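PDB 3WA7: tannase from Lactobacillus plantarum, which hydrolyses the galloyl ester bonds of tannins, probably as a serine esterase of the alpha/beta-hydrolase family. Local coordinates for residues 4-15 / 26-36. Numbering follows the deposited sequence.
Sequences RLIFDADWLVPE and YYAARNIQYVQ
Glu15 meets two side chains of 26-36 with two different parts of itself, an example of one residue serving both packing and charge. Its CB lies over one face of the Tyr26 ring, 3.7 Å from the centroid, in a CH-pi contact offset toward the rim. Beyond CB the chain bends at chi2 (-92°), carrying the carboxylate to Arg30. Arg30 presents the end of its guanidinium, and NH1 and NH2 both donate to Glu15 OE2, at 3.1 and 2.9 Å, from within its own plane, while the carboxylate stands perpendicular to it. NH1 meets the anti lone pair of OE2, whereas NH2 approaches from above the carboxylate plane. Replacing the glutamate by an alanine would probably cost Arg30 the acceptor shared by NH1 and NH2. Arg30 NE has a second salt-bridge partner in Asp85. These residues belong to the beta hairpin at one edge of the central sheet of the alpha/beta-hydrolase fold, where 13-15 pairs antiparallel with 26-28 and Val13 N donates to Ala28 O at 2.9 Å. On the other face of the hairpin, Pro14 CA sits over the rim of the Tyr27 ring. Farther along, Ile32 CD1 touches Phe7 CE1 at the ring's edge, in its plane, at 3.7 Å. With CG anti to the backbone N (chi1 179°), Phe7 turns that edge toward Ile32, whose CD1 also meets Trp11 CE3 at 3.9 Å; Tyr142 packs against both Phe7 and Ile32.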
ATOM      1  N   ARG A   4      -0.761  31.486   3.939  1.00 27.18           N
ATOM      2  CA  ARG A   4      -1.779  30.954   2.988  1.00 24.47           C
ATOM      3  C   ARG A   4      -2.197  29.538   3.377  1.00 21.97           C
ATOM      4  O   ARG A   4      -2.197  29.187   4.557  1.00 20.66           O
ATOM      5  CB  ARG A   4      -1.217  30.961   1.564  1.00 27.92           C
ATOM      6  CG  ARG A   4      -0.004  30.068   1.374  1.00 32.28           C
ATOM      7  CD  ARG A   4       0.661  30.313   0.033  1.00 36.04           C
ATOM      8  NE  ARG A   4       1.237  31.653  -0.049  1.00 39.28           N
ATOM      9  CZ  ARG A   4       1.992  32.080  -1.056  1.00 41.39           C
ATOM     10  NH1 ARG A   4       2.265  31.273  -2.072  1.00 42.69           N
ATOM     11  NH2 ARG A   4       2.479  33.315  -1.046  1.00 42.02           N
ATOM     12  N   LEU A   5      -2.546  28.729   2.381  1.00 18.30           N
ATOM     13  CA  LEU A   5      -2.978  27.354   2.615  1.00 15.30           C
ATOM     14  C   LEU A   5      -4.201  27.309   3.524  1.00 14.08           C
ATOM     15  O   LEU A   5      -4.393  26.363   4.286  1.00 12.56           O
ATOM     16  CB  LEU A   5      -1.844  26.528   3.224  1.00 14.46           C
ATOM     17  CG  LEU A   5      -0.578  26.426   2.370  1.00 12.83           C
ATOM     18  CD1 LEU A   5       0.413  25.484   3.044  1.00 11.90           C
ATOM     19  CD2 LEU A   5      -0.932  25.913   0.975  1.00 13.21           C
ATOM     20  N   ILE A   6      -5.023  28.347   3.441  1.00 13.18           N
ATOM     21  CA  ILE A   6      -6.239  28.419   4.232  1.00 12.70           C
ATOM     22  C   ILE A   6      -7.397  27.919   3.381  1.00 12.87           C
ATOM     23  O   ILE A   6      -7.694  28.485   2.327  1.00 11.59           O
ATOM     24  CB  ILE A   6      -6.544  29.867   4.674  1.00 14.81           C
ATOM     25  CG1 ILE A   6      -5.452  30.365   5.621  1.00 16.22           C
ATOM     26  CG2 ILE A   6      -7.913  29.934   5.337  1.00 15.61           C
ATOM     27  CD1 ILE A   6      -5.328  29.560   6.898  1.00 19.00           C
ATOM     28  N   PHE A   7      -8.042  26.849   3.832  1.00 11.21           N
ATOM     29  CA  PHE A   7      -9.168  26.295   3.100  1.00 10.68           C
ATOM     30  C   PHE A   7     -10.364  27.230   3.218  1.00 11.66           C
ATOM     31  O   PHE A   7     -10.683  27.710   4.307  1.00 11.16           O
ATOM     32  CB  PHE A   7      -9.554  24.926   3.657  1.00  8.38           C
ATOM     33  CG  PHE A   7     -10.723  24.300   2.953  1.00  7.92           C
ATOM     34  CD1 PHE A   7     -10.568  23.730   1.695  1.00  7.74           C
ATOM     35  CD2 PHE A   7     -11.988  24.311   3.534  1.00  8.13           C
ATOM     36  CE1 PHE A   7     -11.657  23.178   1.023  1.00  5.76           C
ATOM     37  CE2 PHE A   7     -13.081  23.764   2.870  1.00  8.95           C
ATOM     38  CZ  PHE A   7     -12.916  23.196   1.612  1.00  6.81           C
ATOM     39  N   ASP A   8     -11.018  27.480   2.088  1.00 12.21           N
ATOM     40  CA  ASP A   8     -12.190  28.350   2.034  1.00 13.49           C
ATOM     41  C   ASP A   8     -13.404  27.487   1.698  1.00 13.25           C
ATOM     42  O   ASP A   8     -13.492  26.926   0.606  1.00 12.86           O
ATOM     43  CB  ASP A   8     -12.002  29.411   0.948  1.00 15.05           C
ATOM     44  CG  ASP A   8     -13.087  30.473   0.975  1.00 16.54           C
ATOM     45  OD1 ASP A   8     -14.229  30.157   1.367  1.00 17.87           O
ATOM     46  OD2 ASP A   8     -12.794  31.621   0.592  1.00 20.32           O
ATOM     47  N   ALA A   9     -14.336  27.377   2.639  1.00 14.08           N
ATOM     48  CA  ALA A   9     -15.534  26.574   2.434  1.00 15.57           C
ATOM     49  C   ALA A   9     -16.351  27.042   1.231  1.00 16.87           C
ATOM     50  O   ALA A   9     -17.170  26.290   0.702  1.00 16.36           O
ATOM     51  CB  ALA A   9     -16.395  26.592   3.689  1.00 17.38           C
ATOM     52  N   ASP A  10     -16.137  28.282   0.799  1.00 17.56           N
ATOM     53  CA  ASP A  10     -16.879  28.799  -0.348  1.00 17.67           C
ATOM     54  C   ASP A  10     -16.470  28.118  -1.646  1.00 16.95           C
ATOM     55  O   ASP A  10     -17.169  28.225  -2.653  1.00 15.82           O
ATOM     56  CB  ASP A  10     -16.698  30.312  -0.484  1.00 21.49           C
ATOM     57  CG  ASP A  10     -17.535  31.088   0.513  1.00 23.85           C
ATOM     58  OD1 ASP A  10     -18.712  30.719   0.707  1.00 26.67           O
ATOM     59  OD2 ASP A  10     -17.024  32.067   1.092  1.00 27.89           O
ATOM     60  N   TRP A  11     -15.341  27.419  -1.627  1.00 13.26           N
ATOM     61  CA  TRP A  11     -14.882  26.719  -2.822  1.00 13.70           C
ATOM     62  C   TRP A  11     -15.733  25.476  -3.070  1.00 12.09           C
ATOM     63  O   TRP A  11     -15.716  24.917  -4.166  1.00 13.10           O
ATOM     64  CB  TRP A  11     -13.421  26.284  -2.688  1.00 13.86           C
ATOM     65  CG  TRP A  11     -12.424  27.396  -2.556  1.00 15.89           C
ATOM     66  CD1 TRP A  11     -12.546  28.679  -3.013  1.00 15.86           C
ATOM     67  CD2 TRP A  11     -11.118  27.299  -1.978  1.00 14.37           C
ATOM     68  NE1 TRP A  11     -11.392  29.387  -2.753  1.00 16.69           N
ATOM     69  CE2 TRP A  11     -10.499  28.562  -2.120  1.00 15.94           C
ATOM     70  CE3 TRP A  11     -10.406  26.263  -1.353  1.00 14.88           C
ATOM     71  CZ2 TRP A  11      -9.201  28.819  -1.660  1.00 15.36           C
ATOM     72  CZ3 TRP A  11      -9.115  26.518  -0.896  1.00 13.35           C
ATOM     73  CH2 TRP A  11      -8.527  27.789  -1.053  1.00 15.26           C
ATOM     74  N   LEU A  12     -16.471  25.047  -2.050  1.00 11.92           N
ATOM     75  CA  LEU A  12     -17.322  23.866  -2.150  1.00 11.75           C
ATOM     76  C   LEU A  12     -18.552  24.109  -3.023  1.00 12.57           C
ATOM     77  O   LEU A  12     -19.374  24.979  -2.726  1.00 13.80           O
ATOM     78  CB  LEU A  12     -17.763  23.417  -0.751  1.00 12.44           C
ATOM     79  CG  LEU A  12     -16.677  22.835   0.160  1.00 11.32           C
ATOM     80  CD1 LEU A  12     -17.233  22.660   1.567  1.00 12.83           C
ATOM     81  CD2 LEU A  12     -16.192  21.503  -0.400  1.00 11.49           C
ATOM     82  N   VAL A  13     -18.666  23.335  -4.099  1.00 10.84           N
ATOM     83  CA  VAL A  13     -19.786  23.451  -5.027  1.00 10.72           C
ATOM     84  C   VAL A  13     -20.603  22.157  -5.046  1.00 11.11           C
ATOM     85  O   VAL A  13     -20.052  21.058  -4.939  1.00  9.69           O
ATOM     86  CB  VAL A  13     -19.287  23.777  -6.455  1.00 10.81           C
ATOM     87  CG1 VAL A  13     -18.568  25.115  -6.454  1.00 11.68           C
ATOM     88  CG2 VAL A  13     -18.355  22.686  -6.950  1.00 11.38           C
ATOM     89  N   PRO A  14     -21.932  22.272  -5.185  1.00 11.81           N
ATOM     90  CA  PRO A  14     -22.832  21.115  -5.209  1.00 12.06           C
ATOM     91  C   PRO A  14     -22.673  20.163  -6.391  1.00 11.30           C
ATOM     92  O   PRO A  14     -22.474  20.583  -7.531  1.00 12.18           O
ATOM     93  CB  PRO A  14     -24.215  21.759  -5.160  1.00 12.92           C
ATOM     94  CG  PRO A  14     -24.005  23.028  -5.916  1.00 13.55           C
ATOM     95  CD  PRO A  14     -22.692  23.524  -5.349  1.00 12.52           C
ATOM     96  N   GLU A  15     -22.770  18.873  -6.091  1.00  9.76           N
ATOM     97  CA  GLU A  15     -22.649  17.809  -7.083  1.00 11.42           C
ATOM     98  C   GLU A  15     -23.514  16.645  -6.612  1.00 11.46           C
ATOM     99  O   GLU A  15     -23.938  16.607  -5.458  1.00 11.15           O
ATOM    100  CB  GLU A  15     -21.197  17.321  -7.167  1.00 12.21           C
ATOM    101  CG  GLU A  15     -20.188  18.371  -7.600  1.00 14.75           C
ATOM    102  CD  GLU A  15     -19.959  18.370  -9.097  1.00 18.44           C
ATOM    103  OE1 GLU A  15     -20.939  18.208  -9.848  1.00 21.01           O
ATOM    104  OE2 GLU A  15     -18.798  18.541  -9.521  1.00 21.99           O
ATOM    105  N   TYR A  26     -23.421  15.698  -2.630  1.00  8.99           N
ATOM    106  CA  TYR A  26     -22.186  16.091  -1.973  1.00  7.98           C
ATOM    107  C   TYR A  26     -21.680  17.413  -2.525  1.00  8.51           C
ATOM    108  O   TYR A  26     -22.249  17.965  -3.471  1.00  9.54           O
ATOM    109  CB  TYR A  26     -21.121  14.999  -2.150  1.00  7.98           C
ATOM    110  CG  TYR A  26     -20.697  14.750  -3.582  1.00  7.98           C
ATOM    111  CD1 TYR A  26     -19.517  15.297  -4.087  1.00 10.21           C
ATOM    112  CD2 TYR A  26     -21.467  13.953  -4.427  1.00 10.01           C
ATOM    113  CE1 TYR A  26     -19.111  15.050  -5.401  1.00  9.85           C
ATOM    114  CE2 TYR A  26     -21.069  13.702  -5.741  1.00  9.34           C
ATOM    115  CZ  TYR A  26     -19.892  14.252  -6.220  1.00 11.13           C
ATOM    116  OH  TYR A  26     -19.499  13.999  -7.518  1.00 13.24           O
ATOM    117  N   TYR A  27     -20.626  17.933  -1.908  1.00  7.52           N
ATOM    118  CA  TYR A  27     -20.016  19.176  -2.351  1.00  7.80           C
ATOM    119  C   TYR A  27     -18.569  18.879  -2.682  1.00  8.39           C
ATOM    120  O   TYR A  27     -17.962  18.002  -2.073  1.00  8.68           O
ATOM    121  CB  TYR A  27     -20.094  20.244  -1.261  1.00  9.25           C
ATOM    122  CG  TYR A  27     -21.438  20.927  -1.185  1.00 10.33           C
ATOM    123  CD1 TYR A  27     -22.557  20.262  -0.685  1.00 12.23           C
ATOM    124  CD2 TYR A  27     -21.592  22.239  -1.629  1.00 11.16           C
ATOM    125  CE1 TYR A  27     -23.802  20.892  -0.627  1.00 13.67           C
ATOM    126  CE2 TYR A  27     -22.830  22.876  -1.576  1.00 14.35           C
ATOM    127  CZ  TYR A  27     -23.928  22.199  -1.075  1.00 15.04           C
ATOM    128  OH  TYR A  27     -25.147  22.838  -1.022  1.00 17.11           O
ATOM    129  N   ALA A  28     -18.018  19.612  -3.642  1.00  8.67           N
ATOM    130  CA  ALA A  28     -16.643  19.391  -4.060  1.00  9.44           C
ATOM    131  C   ALA A  28     -15.829  20.673  -4.184  1.00  9.31           C
ATOM    132  O   ALA A  28     -16.339  21.712  -4.600  1.00  8.70           O
ATOM    133  CB  ALA A  28     -16.630  18.647  -5.393  1.00 10.17           C
ATOM    134  N   ALA A  29     -14.559  20.583  -3.803  1.00  9.12           N
ATOM    135  CA  ALA A  29     -13.615  21.693  -3.897  1.00 10.57           C
ATOM    136  C   ALA A  29     -12.403  21.011  -4.506  1.00 11.29           C
ATOM    137  O   ALA A  29     -11.783  20.159  -3.868  1.00 11.12           O
ATOM    138  CB  ALA A  29     -13.286  22.247  -2.517  1.00 10.84           C
ATOM    139  N   ARG A  30     -12.068  21.375  -5.739  1.00 10.98           N
ATOM    140  CA  ARG A  30     -10.969  20.716  -6.433  1.00 10.92           C
ATOM    141  C   ARG A  30      -9.740  21.539  -6.777  1.00 11.14           C
ATOM    142  O   ARG A  30      -9.755  22.769  -6.749  1.00 11.14           O
ATOM    143  CB  ARG A  30     -11.488  20.090  -7.729  1.00 10.55           C
ATOM    144  CG  ARG A  30     -12.721  19.219  -7.580  1.00 10.91           C
ATOM    145  CD  ARG A  30     -13.062  18.586  -8.923  1.00 12.69           C
ATOM    146  NE  ARG A  30     -14.196  17.667  -8.868  1.00 14.42           N
ATOM    147  CZ  ARG A  30     -15.475  18.031  -8.856  1.00 15.57           C
ATOM    148  NH1 ARG A  30     -15.814  19.312  -8.891  1.00 15.61           N
ATOM    149  NH2 ARG A  30     -16.420  17.101  -8.829  1.00 16.27           N
ATOM    150  N   ASN A  31      -8.680  20.812  -7.124  1.00 10.68           N
ATOM    151  CA  ASN A  31      -7.404  21.380  -7.529  1.00 12.28           C
ATOM    152  C   ASN A  31      -6.857  22.417  -6.567  1.00 12.25           C
ATOM    153  O   ASN A  31      -6.458  23.515  -6.964  1.00 12.92           O
ATOM    154  CB  ASN A  31      -7.532  21.960  -8.937  1.00 16.68           C
ATOM    155  CG  ASN A  31      -7.858  20.897  -9.968  1.00 19.90           C
ATOM    156  OD1 ASN A  31      -7.177  19.875 -10.053  1.00 23.49           O
ATOM    157  ND2 ASN A  31      -8.902  21.128 -10.754  1.00 23.07           N
ATOM    158  N   ILE A  32      -6.829  22.040  -5.296  1.00  9.71           N
ATOM    159  CA  ILE A  32      -6.329  22.896  -4.239  1.00  9.61           C
ATOM    160  C   ILE A  32      -4.838  22.633  -4.036  1.00 10.32           C
ATOM    161  O   ILE A  32      -4.436  21.520  -3.707  1.00  9.70           O
ATOM    162  CB  ILE A  32      -7.065  22.613  -2.909  1.00  8.90           C
ATOM    163  CG1 ILE A  32      -8.555  22.931  -3.061  1.00 10.13           C
ATOM    164  CG2 ILE A  32      -6.442  23.430  -1.785  1.00  8.66           C
ATOM    165  CD1 ILE A  32      -9.397  22.489  -1.882  1.00 11.18           C
ATOM    166  N   GLN A  33      -4.023  23.657  -4.251  1.00 11.21           N
ATOM    167  CA  GLN A  33      -2.582  23.537  -4.057  1.00 11.94           C
ATOM    168  C   GLN A  33      -2.396  23.354  -2.551  1.00 11.69           C
ATOM    169  O   GLN A  33      -2.826  24.203  -1.771  1.00 12.53           O
ATOM    170  CB  GLN A  33      -1.909  24.824  -4.538  1.00 14.25           C
ATOM    171  CG  GLN A  33      -0.405  24.865  -4.400  1.00 18.09           C
ATOM    172  CD  GLN A  33       0.171  26.153  -4.955  1.00 20.79           C
ATOM    173  OE1 GLN A  33      -0.049  26.491  -6.120  1.00 22.56           O
ATOM    174  NE2 GLN A  33       0.910  26.881  -4.126  1.00 20.12           N
ATOM    175  N   TYR A  34      -1.764  22.260  -2.130  1.00 10.83           N
ATOM    176  CA  TYR A  34      -1.602  22.031  -0.698  1.00  9.60           C
ATOM    177  C   TYR A  34      -0.249  22.395  -0.086  1.00 10.39           C
ATOM    178  O   TYR A  34      -0.029  22.183   1.107  1.00  9.38           O
ATOM    179  CB  TYR A  34      -2.006  20.591  -0.337  1.00  8.70           C
ATOM    180  CG  TYR A  34      -1.258  19.495  -1.056  1.00  7.82           C
ATOM    181  CD1 TYR A  34       0.035  19.142  -0.678  1.00  8.28           C
ATOM    182  CD2 TYR A  34      -1.856  18.791  -2.103  1.00  6.76           C
ATOM    183  CE1 TYR A  34       0.719  18.109  -1.324  1.00  9.86           C
ATOM    184  CE2 TYR A  34      -1.184  17.759  -2.754  1.00  7.92           C
ATOM    185  CZ  TYR A  34       0.101  17.423  -2.360  1.00  7.74           C
ATOM    186  OH  TYR A  34       0.771  16.401  -2.998  1.00 10.24           O
ATOM    187  N   VAL A  35       0.651  22.937  -0.905  1.00  8.97           N
ATOM    188  CA  VAL A  35       1.952  23.410  -0.425  1.00 10.46           C
ATOM    189  C   VAL A  35       2.173  24.778  -1.067  1.00 12.08           C
ATOM    190  O   VAL A  35       1.631  25.060  -2.138  1.00 11.42           O
ATOM    191  CB  VAL A  35       3.137  22.474  -0.809  1.00 10.56           C
ATOM    192  CG1 VAL A  35       2.993  21.133  -0.101  1.00 10.80           C
ATOM    193  CG2 VAL A  35       3.209  22.294  -2.312  1.00 10.57           C
ATOM    194  N   GLN A  36       2.955  25.629  -0.409  1.00 13.83           N
ATOM    195  CA  GLN A  36       3.222  26.970  -0.923  1.00 15.66           C
ATOM    196  C   GLN A  36       4.154  26.987  -2.128  1.00 16.05           C
ATOM    197  O   GLN A  36       4.026  27.841  -3.010  1.00 16.60           O
ATOM    198  CB  GLN A  36       3.824  27.848   0.174  1.00 17.85           C
ATOM    199  CG  GLN A  36       2.909  28.093   1.354  1.00 23.35           C
ATOM    200  CD  GLN A  36       3.527  29.028   2.372  1.00 27.74           C
ATOM    201  OE1 GLN A  36       3.867  30.170   2.057  1.00 30.17           O
ATOM    202  NE2 GLN A  36       3.681  28.548   3.600  1.00 30.54           N
TER